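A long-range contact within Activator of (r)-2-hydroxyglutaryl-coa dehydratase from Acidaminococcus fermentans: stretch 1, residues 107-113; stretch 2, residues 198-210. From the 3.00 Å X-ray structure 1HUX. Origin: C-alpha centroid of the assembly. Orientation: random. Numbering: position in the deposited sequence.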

ATOM      1  N   ASP A 107      -4.303 -10.384   4.586  1.00 12.69           N
ATOM      2  CA  ASP A 107      -3.047 -10.940   5.122  1.00 12.69           C
ATOM      3  C   ASP A 107      -2.510 -12.187   4.383  1.00 12.69           C
ATOM      4  O   ASP A 107      -3.266 -12.946   3.753  1.00 12.69           O
ATOM      5  CB  ASP A 107      -3.222 -11.283   6.601  1.00 49.09           C
ATOM      6  CG  ASP A 107      -3.995 -12.568   6.801  1.00 49.09           C
ATOM      7  OD1 ASP A 107      -5.153 -12.647   6.324  1.00 49.09           O
ATOM      8  OD2 ASP A 107      -3.440 -13.504   7.419  1.00 49.09           O
ATOM      9  N   VAL A 108      -1.195 -12.382   4.457  1.00 11.09           N
ATOM     10  CA  VAL A 108      -0.544 -13.529   3.829  1.00 11.09           C
ATOM     11  C   VAL A 108       0.395 -14.095   4.872  1.00 11.09           C
ATOM     12  O   VAL A 108       0.801 -13.374   5.790  1.00 11.09           O
ATOM     13  CB  VAL A 108       0.328 -13.133   2.623  1.00 34.42           C
ATOM     14  CG1 VAL A 108       0.582 -14.354   1.767  1.00 34.42           C
ATOM     15  CG2 VAL A 108      -0.331 -12.048   1.819  1.00 34.42           C
ATOM     16  N   LYS A 109       0.749 -15.372   4.739  1.00 10.28           N
ATOM     17  CA  LYS A 109       1.663 -16.007   5.693  1.00 10.28           C
ATOM     18  C   LYS A 109       2.160 -17.357   5.176  1.00 10.28           C
ATOM     19  O   LYS A 109       1.389 -18.171   4.651  1.00 10.28           O
ATOM     20  CB  LYS A 109       0.981 -16.159   7.061  1.00 37.41           C
ATOM     21  CG  LYS A 109      -0.245 -17.050   7.078  1.00 37.41           C
ATOM     22  CD  LYS A 109      -0.876 -17.063   8.460  1.00 37.41           C
ATOM     23  CE  LYS A 109      -2.020 -16.051   8.585  1.00 37.41           C
ATOM     24  NZ  LYS A 109      -3.291 -16.550   7.960  1.00 37.41           N
ATOM     25  N   VAL A 110       3.466 -17.576   5.288  1.00 23.14           N
ATOM     26  CA  VAL A 110       4.055 -18.825   4.827  1.00 23.14           C
ATOM     27  C   VAL A 110       4.509 -19.572   6.059  1.00 23.14           C
ATOM     28  O   VAL A 110       5.227 -19.026   6.901  1.00 23.14           O
ATOM     29  CB  VAL A 110       5.261 -18.588   3.918  1.00 18.04           C
ATOM     30  CG1 VAL A 110       5.613 -19.885   3.205  1.00 18.04           C
ATOM     31  CG2 VAL A 110       4.957 -17.492   2.921  1.00 18.04           C
ATOM     32  N   ILE A 111       4.092 -20.825   6.158  1.00 19.32           N
ATOM     33  CA  ILE A 111       4.411 -21.629   7.325  1.00 19.32           C
ATOM     34  C   ILE A 111       5.234 -22.893   7.053  1.00 19.32           C
ATOM     35  O   ILE A 111       4.937 -23.669   6.131  1.00 19.32           O
ATOM     36  CB  ILE A 111       3.087 -22.035   8.054  1.00 16.15           C
ATOM     37  CG1 ILE A 111       2.270 -20.782   8.376  1.00 16.15           C
ATOM     38  CG2 ILE A 111       3.393 -22.815   9.332  1.00 16.15           C
ATOM     39  CD1 ILE A 111       0.878 -21.092   8.875  1.00 16.15           C
ATOM     40  N   HIS A 112       6.276 -23.090   7.856  1.00 17.34           N
ATOM     41  CA  HIS A 112       7.078 -24.290   7.715  1.00 17.34           C
ATOM     42  C   HIS A 112       6.463 -25.289   8.690  1.00 17.34           C
ATOM     43  O   HIS A 112       6.274 -24.979   9.873  1.00 17.34           O
ATOM     44  CB  HIS A 112       8.544 -24.032   8.073  1.00 26.46           C
ATOM     45  CG  HIS A 112       9.427 -25.220   7.834  1.00 26.46           C
ATOM     46  ND1 HIS A 112       9.974 -25.965   8.862  1.00 26.46           N
ATOM     47  CD2 HIS A 112       9.774 -25.856   6.687  1.00 26.46           C
ATOM     48  CE1 HIS A 112      10.609 -27.009   8.354  1.00 26.46           C
ATOM     49  NE2 HIS A 112      10.503 -26.968   7.037  1.00 26.46           N
ATOM     50  N   VAL A 113       6.146 -26.481   8.191  1.00 26.91           N
ATOM     51  CA  VAL A 113       5.497 -27.508   9.007  1.00 26.91           C
ATOM     52  C   VAL A 113       6.302 -28.781   9.218  1.00 26.91           C
ATOM     53  O   VAL A 113       6.891 -29.324   8.278  1.00 26.91           O
ATOM     54  CB  VAL A 113       4.129 -27.931   8.390  1.00 30.73           C
ATOM     55  CG1 VAL A 113       3.506 -29.035   9.221  1.00 30.73           C
ATOM     56  CG2 VAL A 113       3.189 -26.729   8.296  1.00 30.73           C
ATOM     57  N   ARG A 198       5.036 -11.051  -4.246  1.00 14.17           N
ATOM     58  CA  ARG A 198       5.034 -10.680  -2.824  1.00 14.17           C
ATOM     59  C   ARG A 198       5.089 -11.920  -1.930  1.00 14.17           C
ATOM     60  O   ARG A 198       5.813 -11.957  -0.920  1.00 14.17           O
ATOM     61  CB  ARG A 198       3.792  -9.845  -2.477  1.00 61.99           C
ATOM     62  CG  ARG A 198       3.829  -8.435  -3.005  1.00 61.99           C
ATOM     63  CD  ARG A 198       5.108  -7.761  -2.574  1.00 61.99           C
ATOM     64  NE  ARG A 198       5.688  -6.972  -3.653  1.00 61.99           N
ATOM     65  CZ  ARG A 198       5.856  -7.405  -4.902  1.00 61.99           C
ATOM     66  NH1 ARG A 198       5.481  -8.627  -5.246  1.00 61.99           N
ATOM     67  NH2 ARG A 198       6.416  -6.620  -5.815  1.00 61.99           N
ATOM     68  N   VAL A 199       4.306 -12.931  -2.299  1.00 17.08           N
ATOM     69  CA  VAL A 199       4.270 -14.160  -1.528  1.00 17.08           C
ATOM     70  C   VAL A 199       5.679 -14.724  -1.530  1.00 17.08           C
ATOM     71  O   VAL A 199       6.243 -15.016  -0.472  1.00 17.08           O
ATOM     72  CB  VAL A 199       3.284 -15.175  -2.141  1.00 25.18           C
ATOM     73  CG1 VAL A 199       3.439 -16.520  -1.489  1.00 25.18           C
ATOM     74  CG2 VAL A 199       1.883 -14.687  -1.938  1.00 25.18           C
ATOM     75  N   ILE A 200       6.251 -14.855  -2.723  1.00 18.65           N
ATOM     76  CA  ILE A 200       7.610 -15.361  -2.846  1.00 18.65           C
ATOM     77  C   ILE A 200       8.555 -14.550  -1.949  1.00 18.65           C
ATOM     78  O   ILE A 200       9.489 -15.097  -1.370  1.00 18.65           O
ATOM     79  CB  ILE A 200       8.088 -15.318  -4.312  1.00 10.52           C
ATOM     80  CG1 ILE A 200       7.239 -16.284  -5.150  1.00 10.52           C
ATOM     81  CG2 ILE A 200       9.549 -15.709  -4.398  1.00 10.52           C
ATOM     82  CD1 ILE A 200       7.743 -16.532  -6.559  1.00 10.52           C
ATOM     83  N   GLY A 201       8.294 -13.254  -1.823  1.00 20.58           N
ATOM     84  CA  GLY A 201       9.108 -12.411  -0.968  1.00 20.58           C
ATOM     85  C   GLY A 201       9.105 -12.916   0.466  1.00 20.58           C
ATOM     86  O   GLY A 201      10.167 -13.141   1.044  1.00 20.58           O
ATOM     87  N   LEU A 202       7.922 -13.095   1.052  1.00 20.91           N
ATOM     88  CA  LEU A 202       7.824 -13.613   2.423  1.00 20.91           C
ATOM     89  C   LEU A 202       8.401 -15.023   2.442  1.00 20.91           C
ATOM     90  O   LEU A 202       9.189 -15.387   3.326  1.00 20.91           O
ATOM     91  CB  LEU A 202       6.360 -13.698   2.878  1.00 10.71           C
ATOM     92  CG  LEU A 202       5.600 -12.499   3.459  1.00 10.71           C
ATOM     93  CD1 LEU A 202       6.170 -12.156   4.812  1.00 10.71           C
ATOM     94  CD2 LEU A 202       5.689 -11.306   2.512  1.00 10.71           C
ATOM     95  N   ALA A 203       7.986 -15.808   1.451  1.00 32.83           N
ATOM     96  CA  ALA A 203       8.394 -17.199   1.307  1.00 32.83           C
ATOM     97  C   ALA A 203       9.870 -17.460   1.535  1.00 32.83           C
ATOM     98  O   ALA A 203      10.241 -18.401   2.232  1.00 32.83           O
ATOM     99  CB  ALA A 203       7.991 -17.708  -0.066  1.00 12.07           C
ATOM    100  N   ASN A 204      10.717 -16.623   0.959  1.00 81.69           N
ATOM    101  CA  ASN A 204      12.147 -16.826   1.098  1.00 81.69           C
ATOM    102  C   ASN A 204      12.734 -16.597   2.487  1.00 81.69           C
ATOM    103  O   ASN A 204      13.791 -17.140   2.804  1.00 81.69           O
ATOM    104  CB  ASN A 204      12.887 -15.994   0.051  1.00 59.49           C
ATOM    105  CG  ASN A 204      12.556 -16.437  -1.369  1.00 59.49           C
ATOM    106  OD1 ASN A 204      12.348 -17.627  -1.630  1.00 59.49           O
ATOM    107  ND2 ASN A 204      12.516 -15.485  -2.294  1.00 59.49           N
ATOM    108  N   ARG A 205      12.061 -15.814   3.320  1.00 22.22           N
ATOM    109  CA  ARG A 205      12.569 -15.586   4.675  1.00 22.22           C
ATOM    110  C   ARG A 205      12.357 -16.866   5.506  1.00 22.22           C
ATOM    111  O   ARG A 205      12.858 -16.991   6.627  1.00 22.22           O
ATOM    112  CB  ARG A 205      11.824 -14.428   5.338  1.00 84.34           C
ATOM    113  CG  ARG A 205      11.844 -13.136   4.560  1.00 84.34           C
ATOM    114  CD  ARG A 205      13.240 -12.569   4.457  1.00 84.34           C
ATOM    115  NE  ARG A 205      13.241 -11.297   3.738  1.00 84.34           N
ATOM    116  CZ  ARG A 205      14.328 -10.570   3.495  1.00 84.34           C
ATOM    117  NH1 ARG A 205      15.520 -10.987   3.915  1.00 84.34           N
ATOM    118  NH2 ARG A 205      14.226  -9.424   2.832  1.00 84.34           N
ATOM    119  N   VAL A 206      11.617 -17.818   4.937  1.00 23.37           N
ATOM    120  CA  VAL A 206      11.298 -19.073   5.618  1.00 23.37           C
ATOM    121  C   VAL A 206      11.905 -20.269   4.903  1.00 23.37           C
ATOM    122  O   VAL A 206      12.370 -21.222   5.534  1.00 23.37           O
ATOM    123  CB  VAL A 206       9.755 -19.274   5.695  1.00 10.23           C
ATOM    124  CG1 VAL A 206       9.418 -20.694   6.181  1.00 10.23           C
ATOM    125  CG2 VAL A 206       9.149 -18.208   6.613  1.00 10.23           C
ATOM    126  N   GLY A 207      11.870 -20.225   3.580  1.00 13.83           N
ATOM    127  CA  GLY A 207      12.444 -21.300   2.811  1.00 13.83           C
ATOM    128  C   GLY A 207      11.406 -22.269   2.315  1.00 13.83           C
ATOM    129  O   GLY A 207      10.655 -22.835   3.102  1.00 13.83           O
ATOM    130  N   ILE A 208      11.368 -22.462   1.002  1.00 11.52           N
ATOM    131  CA  ILE A 208      10.420 -23.385   0.421  1.00 11.52           C
ATOM    132  C   ILE A 208      10.867 -24.811   0.571  1.00 11.52           C
ATOM    133  O   ILE A 208      11.779 -25.264  -0.134  1.00 11.52           O
ATOM    134  CB  ILE A 208      10.208 -23.146  -1.073  1.00 11.05           C
ATOM    135  CG1 ILE A 208       9.392 -21.878  -1.269  1.00 11.05           C
ATOM    136  CG2 ILE A 208       9.513 -24.338  -1.709  1.00 11.05           C
ATOM    137  CD1 ILE A 208      10.248 -20.665  -1.549  1.00 11.05           C
ATOM    138  N   VAL A 209      10.235 -25.537   1.474  1.00 25.10           N
ATOM    139  CA  VAL A 209      10.590 -26.921   1.621  1.00 25.10           C
ATOM    140  C   VAL A 209       9.677 -27.756   0.749  1.00 25.10           C
ATOM    141  O   VAL A 209       8.668 -27.295   0.237  1.00 25.10           O
ATOM    142  CB  VAL A 209      10.441 -27.404   3.077  1.00 10.23           C
ATOM    143  CG1 VAL A 209      10.789 -28.906   3.165  1.00 10.23           C
ATOM    144  CG2 VAL A 209      11.363 -26.584   3.954  1.00 10.23           C
ATOM    145  N   LYS A 210      10.068 -29.003   0.621  1.00 47.41           N
ATOM    146  CA  LYS A 210       9.360 -29.987  -0.125  1.00 47.41           C
ATOM    147  C   LYS A 210       7.915 -30.105   0.261  1.00 47.41           C
ATOM    148  O   LYS A 210       7.554 -30.020   1.415  1.00 47.41           O
ATOM    149  CB  LYS A 210      10.060 -31.309   0.072  1.00 54.44           C
ATOM    150  CG  LYS A 210      10.435 -31.858  -1.260  1.00 54.44           C
ATOM    151  CD  LYS A 210      11.447 -32.993  -1.234  1.00 54.44           C
ATOM    152  CE  LYS A 210      11.632 -33.334  -2.707  1.00 54.44           C
ATOM    153  NZ  LYS A 210      12.616 -34.445  -2.928  1.00 54.44           N
TER

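No hydrogen bond or salt bridge joins these two stretches, and any residues that touch are at least 89 apart in sequence; no polar bond crosses between the strand and the helix packed beside it, and the contact is made mainly by packing of side chains. The contact is a compact example of a general principle of α/β packing: a strand whose backbone polar groups are directed along the plane of its sheet offers a neighbouring helix mainly the side chains of one face, and recognition between the two becomes a matter of fit.

The alternation of the strand makes this plain. V108, V110 and H112 direct their CA-to-CB bonds toward the other stretch, while K109 and I111 direct theirs away and lose almost no surface to it. The helix runs in broadly the same sense, its axis inclined by 38° to that of the strand and approaching it to 7.9 Å. Chain register follows from this common direction: V108 lies nearest V199, V110 nearest A203, and H112 nearest V206, so that each step of two residues along the strand is answered by three or four residues along the second stretch, close to one helical turn.

V110 occupies the middle of the contact and has the largest area covered. V110 CG2 lies 3.8 Å from A203 N, 4.0 Å from L202 CB and 4.3 Å from A203 CB. The small side chain of A203 accompanies the closest approach of the two backbones, where the CA atoms of V110 and A203 are 5.8 Å apart. A203 N itself is satisfied within the helix, donating to V199 O at 2.7 Å, so the methyl packs against a nitrogen that needs no partner across the contact. One step back along the strand, V108 CG1 meets V199 CG2 at 3.9 Å, a simple contact of valine methyls.

Further along the second stretch the packing continues. V206 turns toward the strand and spans two of its residues: V206 CG2 is 4.0 Å from V110 O, and V206 CG1 is 3.9 Å from H112 CB. G207 then departs from helical geometry with a positive phi of 100°. At these backbone angles a CB would be jammed against the carbonyl oxygen of V206, which by itself calls for glycine; the strand imposes no such demand, having nothing near the place a CB would occupy. G207 N still donates to A203 O at 2.8 Å, tying the turn to the helix before it.

After this change of direction, V209 comes back to the strand. V209 CG2 lies 3.2 Å from H112 NE2, a close approach at the edge of the imidazole, near the ring plane. H112 thus meets V206 through its CB and V209 through its ring.

Away from this face of the strand, polar chemistry reappears: K109 NZ forms a salt bridge with D107 OD2 at 3.1 Å, its hydrogen bond weak. That pairing lies outside the largely apolar contact, which buries 401 Å² summed over both sides.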